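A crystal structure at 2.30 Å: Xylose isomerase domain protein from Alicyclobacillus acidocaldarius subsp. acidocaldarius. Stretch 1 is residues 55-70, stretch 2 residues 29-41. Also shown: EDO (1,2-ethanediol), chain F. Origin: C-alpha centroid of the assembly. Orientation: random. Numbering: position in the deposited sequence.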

# COMPACT_ATOMS: atom_id res chain seq x y z
N MSE A 55 16.84 -10.73 33.25
CA MSE A 55 16.51 -12.14 33.60
C MSE A 55 16.88 -13.13 32.48
O MSE A 55 17.38 -14.23 32.74
CB MSE A 55 15.01 -12.33 33.85
CG MSE A 55 14.41 -11.47 34.93
SE MSE A 55 12.56 -11.96 35.08
CE MSE A 55 12.84 -13.09 36.60
N PHE A 56 16.56 -12.74 31.25
CA PHE A 56 16.95 -13.53 30.06
C PHE A 56 18.47 -13.54 29.85
O PHE A 56 19.05 -14.61 29.72
CB PHE A 56 16.24 -13.03 28.80
CG PHE A 56 14.78 -13.44 28.71
CD1 PHE A 56 13.82 -12.87 29.56
CD2 PHE A 56 14.38 -14.41 27.82
CE1 PHE A 56 12.49 -13.27 29.47
CE2 PHE A 56 13.06 -14.79 27.72
CZ PHE A 56 12.11 -14.23 28.54
N GLN A 57 19.09 -12.36 29.84
CA GLN A 57 20.54 -12.24 29.55
C GLN A 57 21.41 -12.84 30.67
O GLN A 57 22.41 -13.44 30.38
CB GLN A 57 20.96 -10.80 29.21
CG GLN A 57 22.32 -10.65 28.48
CD GLN A 57 22.43 -11.28 27.07
OE1 GLN A 57 23.51 -11.79 26.68
NE2 GLN A 57 21.34 -11.24 26.29
N ARG A 58 21.01 -12.74 31.93
CA ARG A 58 21.74 -13.45 33.02
C ARG A 58 21.68 -14.98 32.91
O ARG A 58 22.50 -15.65 33.52
CB ARG A 58 21.22 -13.05 34.41
CG ARG A 58 21.77 -11.71 34.89
CD ARG A 58 21.39 -11.35 36.33
NE ARG A 58 21.75 -12.37 37.34
CZ ARG A 58 22.99 -12.67 37.76
NH1 ARG A 58 24.08 -12.09 37.24
NH2 ARG A 58 23.16 -13.61 38.69
N ARG A 59 20.70 -15.51 32.18
CA ARG A 59 20.53 -16.96 32.05
C ARG A 59 20.90 -17.54 30.66
O ARG A 59 20.73 -18.72 30.41
CB ARG A 59 19.09 -17.32 32.42
CG ARG A 59 18.80 -17.19 33.91
CD ARG A 59 17.33 -17.32 34.26
NE ARG A 59 17.15 -17.14 35.69
CZ ARG A 59 16.77 -16.02 36.30
NH1 ARG A 59 16.49 -14.92 35.60
NH2 ARG A 59 16.65 -15.99 37.63
N GLY A 60 21.41 -16.72 29.73
CA GLY A 60 21.63 -17.20 28.37
C GLY A 60 20.34 -17.56 27.62
O GLY A 60 20.38 -18.44 26.76
N LEU A 61 19.22 -16.89 27.89
CA LEU A 61 17.97 -17.27 27.22
C LEU A 61 17.50 -16.32 26.11
O LEU A 61 17.72 -15.14 26.19
CB LEU A 61 16.82 -17.50 28.25
CG LEU A 61 17.14 -18.59 29.31
CD1 LEU A 61 16.15 -18.53 30.45
CD2 LEU A 61 17.21 -20.00 28.73
N VAL A 62 16.82 -16.86 25.09
CA VAL A 62 16.21 -16.10 24.03
C VAL A 62 14.70 -16.32 23.94
O VAL A 62 14.21 -17.46 23.83
CB VAL A 62 16.81 -16.48 22.66
CG1 VAL A 62 16.01 -15.80 21.54
CG2 VAL A 62 18.30 -16.09 22.56
N LEU A 63 13.94 -15.22 23.99
CA LEU A 63 12.46 -15.30 23.91
C LEU A 63 12.13 -15.76 22.52
O LEU A 63 12.50 -15.12 21.58
CB LEU A 63 11.75 -13.96 24.21
CG LEU A 63 10.21 -13.88 24.10
CD1 LEU A 63 9.60 -14.67 25.26
CD2 LEU A 63 9.64 -12.46 24.06
N ALA A 64 11.41 -16.86 22.40
CA ALA A 64 11.12 -17.49 21.12
C ALA A 64 10.07 -16.74 20.26
O ALA A 64 10.10 -16.82 19.03
CB ALA A 64 10.63 -18.92 21.40
N ASN A 65 9.07 -16.12 20.90
CA ASN A 65 7.86 -15.68 20.19
C ASN A 65 7.00 -14.77 21.06
O ASN A 65 7.11 -14.76 22.30
CB ASN A 65 7.05 -16.93 19.84
CG ASN A 65 5.76 -16.66 19.06
OD1 ASN A 65 5.75 -16.00 18.00
ND2 ASN A 65 4.66 -17.23 19.58
N LEU A 66 6.15 -13.97 20.40
CA LEU A 66 5.15 -13.25 21.09
C LEU A 66 3.79 -13.69 20.64
O LEU A 66 3.33 -13.29 19.53
CB LEU A 66 5.32 -11.75 20.79
CG LEU A 66 4.20 -10.78 21.20
CD1 LEU A 66 3.91 -10.93 22.73
CD2 LEU A 66 4.49 -9.30 20.84
N GLY A 67 3.08 -14.36 21.55
CA GLY A 67 1.63 -14.60 21.42
C GLY A 67 0.87 -13.29 21.32
O GLY A 67 0.89 -12.49 22.25
N LEU A 68 0.20 -13.03 20.20
CA LEU A 68 -0.44 -11.71 19.95
C LEU A 68 -1.16 -11.14 21.16
O LEU A 68 -2.14 -11.70 21.59
CB LEU A 68 -1.47 -11.85 18.85
CG LEU A 68 -2.19 -10.60 18.36
CD1 LEU A 68 -1.17 -9.52 17.91
CD2 LEU A 68 -3.10 -11.07 17.20
N PRO A 69 -0.72 -10.01 21.71
CA PRO A 69 -1.41 -9.61 22.98
C PRO A 69 -2.55 -8.65 22.73
O PRO A 69 -2.49 -7.49 23.12
CB PRO A 69 -0.29 -8.90 23.76
CG PRO A 69 0.47 -8.25 22.65
CD PRO A 69 0.52 -9.26 21.52
N LEU A 70 -3.57 -9.15 22.04
CA LEU A 70 -4.88 -8.56 21.92
C LEU A 70 -5.86 -9.64 21.47
O LEU A 70 -5.49 -10.75 21.08
CB LEU A 70 -4.87 -7.40 20.91
CG LEU A 70 -4.49 -7.62 19.45
CD1 LEU A 70 -5.49 -8.41 18.61
CD2 LEU A 70 -4.07 -6.31 18.74
C1 EDO F . 2.36 -18.35 23.99
O1 EDO F . 2.95 -19.28 24.96
C2 EDO F . 3.41 -17.56 23.19
O2 EDO F . 4.18 -18.37 22.25
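Stretch 2 29-41: GYRYVDVPFHWLE

The strand at Tyr-32 and Val-33 runs parallel to the strand at Val-62 and Leu-63. Two bridges fix the register, Val-62 with Tyr-32 (CA to CA 4.8 Å) and Leu-63 with Val-33 (CA to CA 5.2 Å). Three near-linear hydrogen bonds support it: Val-62 N to Arg-31 O (2.7 Å, 170°), Val-33 N to Val-62 O (2.9 Å, 164°) and Ala-64 N to Val-33 O (2.8 Å, 162°). Val-33 thus satisfies both its backbone groups across the pair.

Beyond Ala-64 the chains part, and water replaces direct pairing. Water 1 donates to Val-35 O (2.5 Å) and Asn-65 O (3.0 Å); water 2 accepts from Val-35 N (3.0 Å) and lies 2.6 Å from Asn-65 O, a likely acceptor. Water 3 accepts from Phe-37 N (3.0 Å) and donates to Gly-67 O (2.8 Å). Pro-36 occupies the N-cap position, right before the helix that begins at Phe-37. Asp-34 OD1 accepts from O1 of the ethanediol at 2.7 Å.

Side chains sort by sheet face. Val-62 and Tyr-32 share one, with Val-62 CG1 3.4 Å from Tyr-32 CE1. On the other, Val-33 CG2 lies 3.5 Å from Phe-56 CE2, and Leu-63 CD2 reaches Leu-40 CD1 at 3.8 Å. Leu-40 CD2 meets the Phe-56 ring edge, 3.7 Å from Phe-56 CE1. Farther along, Phe-37 CB packs against Leu-66 CD1 at 3.5 Å.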

# COMPACT_ATOMS: atom_id res chain seq x y z
N GLY A 29 19.13 -26.97 30.15
CA GLY A 29 19.97 -26.82 28.98
C GLY A 29 19.29 -26.18 27.75
O GLY A 29 19.81 -26.33 26.64
N TYR A 30 18.14 -25.52 27.91
CA TYR A 30 17.55 -24.78 26.78
C TYR A 30 18.16 -23.39 26.64
O TYR A 30 18.68 -22.82 27.62
CB TYR A 30 16.06 -24.58 26.94
CG TYR A 30 15.21 -25.80 26.83
CD1 TYR A 30 15.02 -26.62 27.92
CD2 TYR A 30 14.52 -26.09 25.70
CE1 TYR A 30 14.21 -27.73 27.85
CE2 TYR A 30 13.69 -27.20 25.63
CZ TYR A 30 13.54 -28.03 26.72
OH TYR A 30 12.73 -29.16 26.69
N ARG A 31 18.08 -22.84 25.43
CA ARG A 31 18.41 -21.43 25.13
C ARG A 31 17.10 -20.68 24.73
O ARG A 31 16.81 -19.60 25.22
CB ARG A 31 19.48 -21.39 24.03
CG ARG A 31 19.71 -20.07 23.32
CD ARG A 31 20.67 -20.25 22.12
NE ARG A 31 20.47 -19.23 21.09
CZ ARG A 31 21.03 -19.22 19.87
NH1 ARG A 31 21.84 -20.21 19.49
NH2 ARG A 31 20.78 -18.21 19.04
N TYR A 32 16.32 -21.28 23.85
CA TYR A 32 15.02 -20.70 23.48
C TYR A 32 13.91 -21.02 24.51
O TYR A 32 13.69 -22.20 24.86
CB TYR A 32 14.57 -21.23 22.12
CG TYR A 32 15.14 -20.49 20.93
CD1 TYR A 32 14.79 -19.16 20.66
CD2 TYR A 32 16.01 -21.13 20.06
CE1 TYR A 32 15.31 -18.51 19.54
CE2 TYR A 32 16.54 -20.49 18.94
CZ TYR A 32 16.20 -19.20 18.67
OH TYR A 32 16.78 -18.62 17.54
N VAL A 33 13.22 -19.97 24.98
CA VAL A 33 12.02 -20.13 25.80
C VAL A 33 10.81 -19.40 25.22
O VAL A 33 10.91 -18.27 24.76
CB VAL A 33 12.22 -19.71 27.25
CG1 VAL A 33 13.12 -20.72 27.93
CG2 VAL A 33 12.76 -18.29 27.34
N ASP A 34 9.70 -20.14 25.19
CA ASP A 34 8.39 -19.61 24.93
C ASP A 34 7.81 -19.18 26.30
O ASP A 34 7.76 -19.96 27.28
CB ASP A 34 7.52 -20.69 24.27
CG ASP A 34 6.20 -20.13 23.72
OD1 ASP A 34 5.60 -19.29 24.40
OD2 ASP A 34 5.77 -20.50 22.63
N VAL A 35 7.48 -17.91 26.39
CA VAL A 35 6.88 -17.32 27.57
C VAL A 35 5.71 -16.48 27.08
O VAL A 35 5.90 -15.63 26.24
CB VAL A 35 7.86 -16.41 28.30
CG1 VAL A 35 7.18 -15.77 29.53
CG2 VAL A 35 9.11 -17.20 28.72
N PRO A 36 4.49 -16.74 27.59
CA PRO A 36 3.38 -15.85 27.27
C PRO A 36 3.62 -14.37 27.72
O PRO A 36 4.27 -14.09 28.75
CB PRO A 36 2.18 -16.50 28.00
CG PRO A 36 2.58 -17.87 28.40
CD PRO A 36 4.08 -17.95 28.33
N PHE A 37 3.10 -13.43 26.94
CA PHE A 37 3.41 -12.01 27.16
C PHE A 37 2.92 -11.46 28.53
O PHE A 37 3.60 -10.61 29.16
CB PHE A 37 2.84 -11.13 26.01
CG PHE A 37 3.11 -9.64 26.21
CD1 PHE A 37 4.38 -9.13 26.05
CD2 PHE A 37 2.12 -8.79 26.67
CE1 PHE A 37 4.65 -7.82 26.28
CE2 PHE A 37 2.38 -7.45 26.91
CZ PHE A 37 3.65 -6.96 26.70
N HIS A 38 1.74 -11.90 28.98
CA HIS A 38 1.22 -11.55 30.32
C HIS A 38 2.23 -11.86 31.37
O HIS A 38 2.33 -11.11 32.37
CB HIS A 38 -0.09 -12.27 30.66
CG HIS A 38 -1.33 -11.57 30.15
ND1 HIS A 38 -1.33 -10.26 29.70
CD2 HIS A 38 -2.66 -12.01 30.07
CE1 HIS A 38 -2.59 -9.91 29.35
NE2 HIS A 38 -3.41 -10.98 29.58
N TRP A 39 3.04 -12.90 31.19
CA TRP A 39 4.03 -13.16 32.23
C TRP A 39 5.06 -12.09 32.23
O TRP A 39 5.41 -11.53 33.27
CB TRP A 39 4.74 -14.45 31.99
CG TRP A 39 3.95 -15.72 32.05
CD1 TRP A 39 2.63 -16.00 31.56
CD2 TRP A 39 4.46 -16.99 32.59
NE1 TRP A 39 2.32 -17.32 31.75
CE2 TRP A 39 3.40 -17.98 32.39
CE3 TRP A 39 5.64 -17.37 33.19
CZ2 TRP A 39 3.56 -19.30 32.78
CZ3 TRP A 39 5.79 -18.70 33.61
CH2 TRP A 39 4.78 -19.64 33.40
N LEU A 40 5.53 -11.76 31.03
CA LEU A 40 6.56 -10.74 30.90
C LEU A 40 6.04 -9.34 31.31
O LEU A 40 6.76 -8.56 31.92
CB LEU A 40 7.07 -10.72 29.46
CG LEU A 40 7.64 -12.01 28.86
CD1 LEU A 40 7.90 -11.82 27.38
CD2 LEU A 40 8.90 -12.44 29.62
N GLU A 41 4.80 -9.03 30.94
CA GLU A 41 4.12 -7.79 31.30
C GLU A 41 3.96 -7.59 32.81
O GLU A 41 4.12 -6.47 33.30
CB GLU A 41 2.73 -7.78 30.69
CG GLU A 41 2.07 -6.43 30.72
CD GLU A 41 0.74 -6.45 29.98
OE1 GLU A 41 -0.17 -7.25 30.34
OE2 GLU A 41 0.61 -5.65 29.04
O HOH W 1 5.01 -14.22 24.37
O HOH W 2 7.23 -16.97 23.59
O HOH W 3 1.14 -13.78 24.74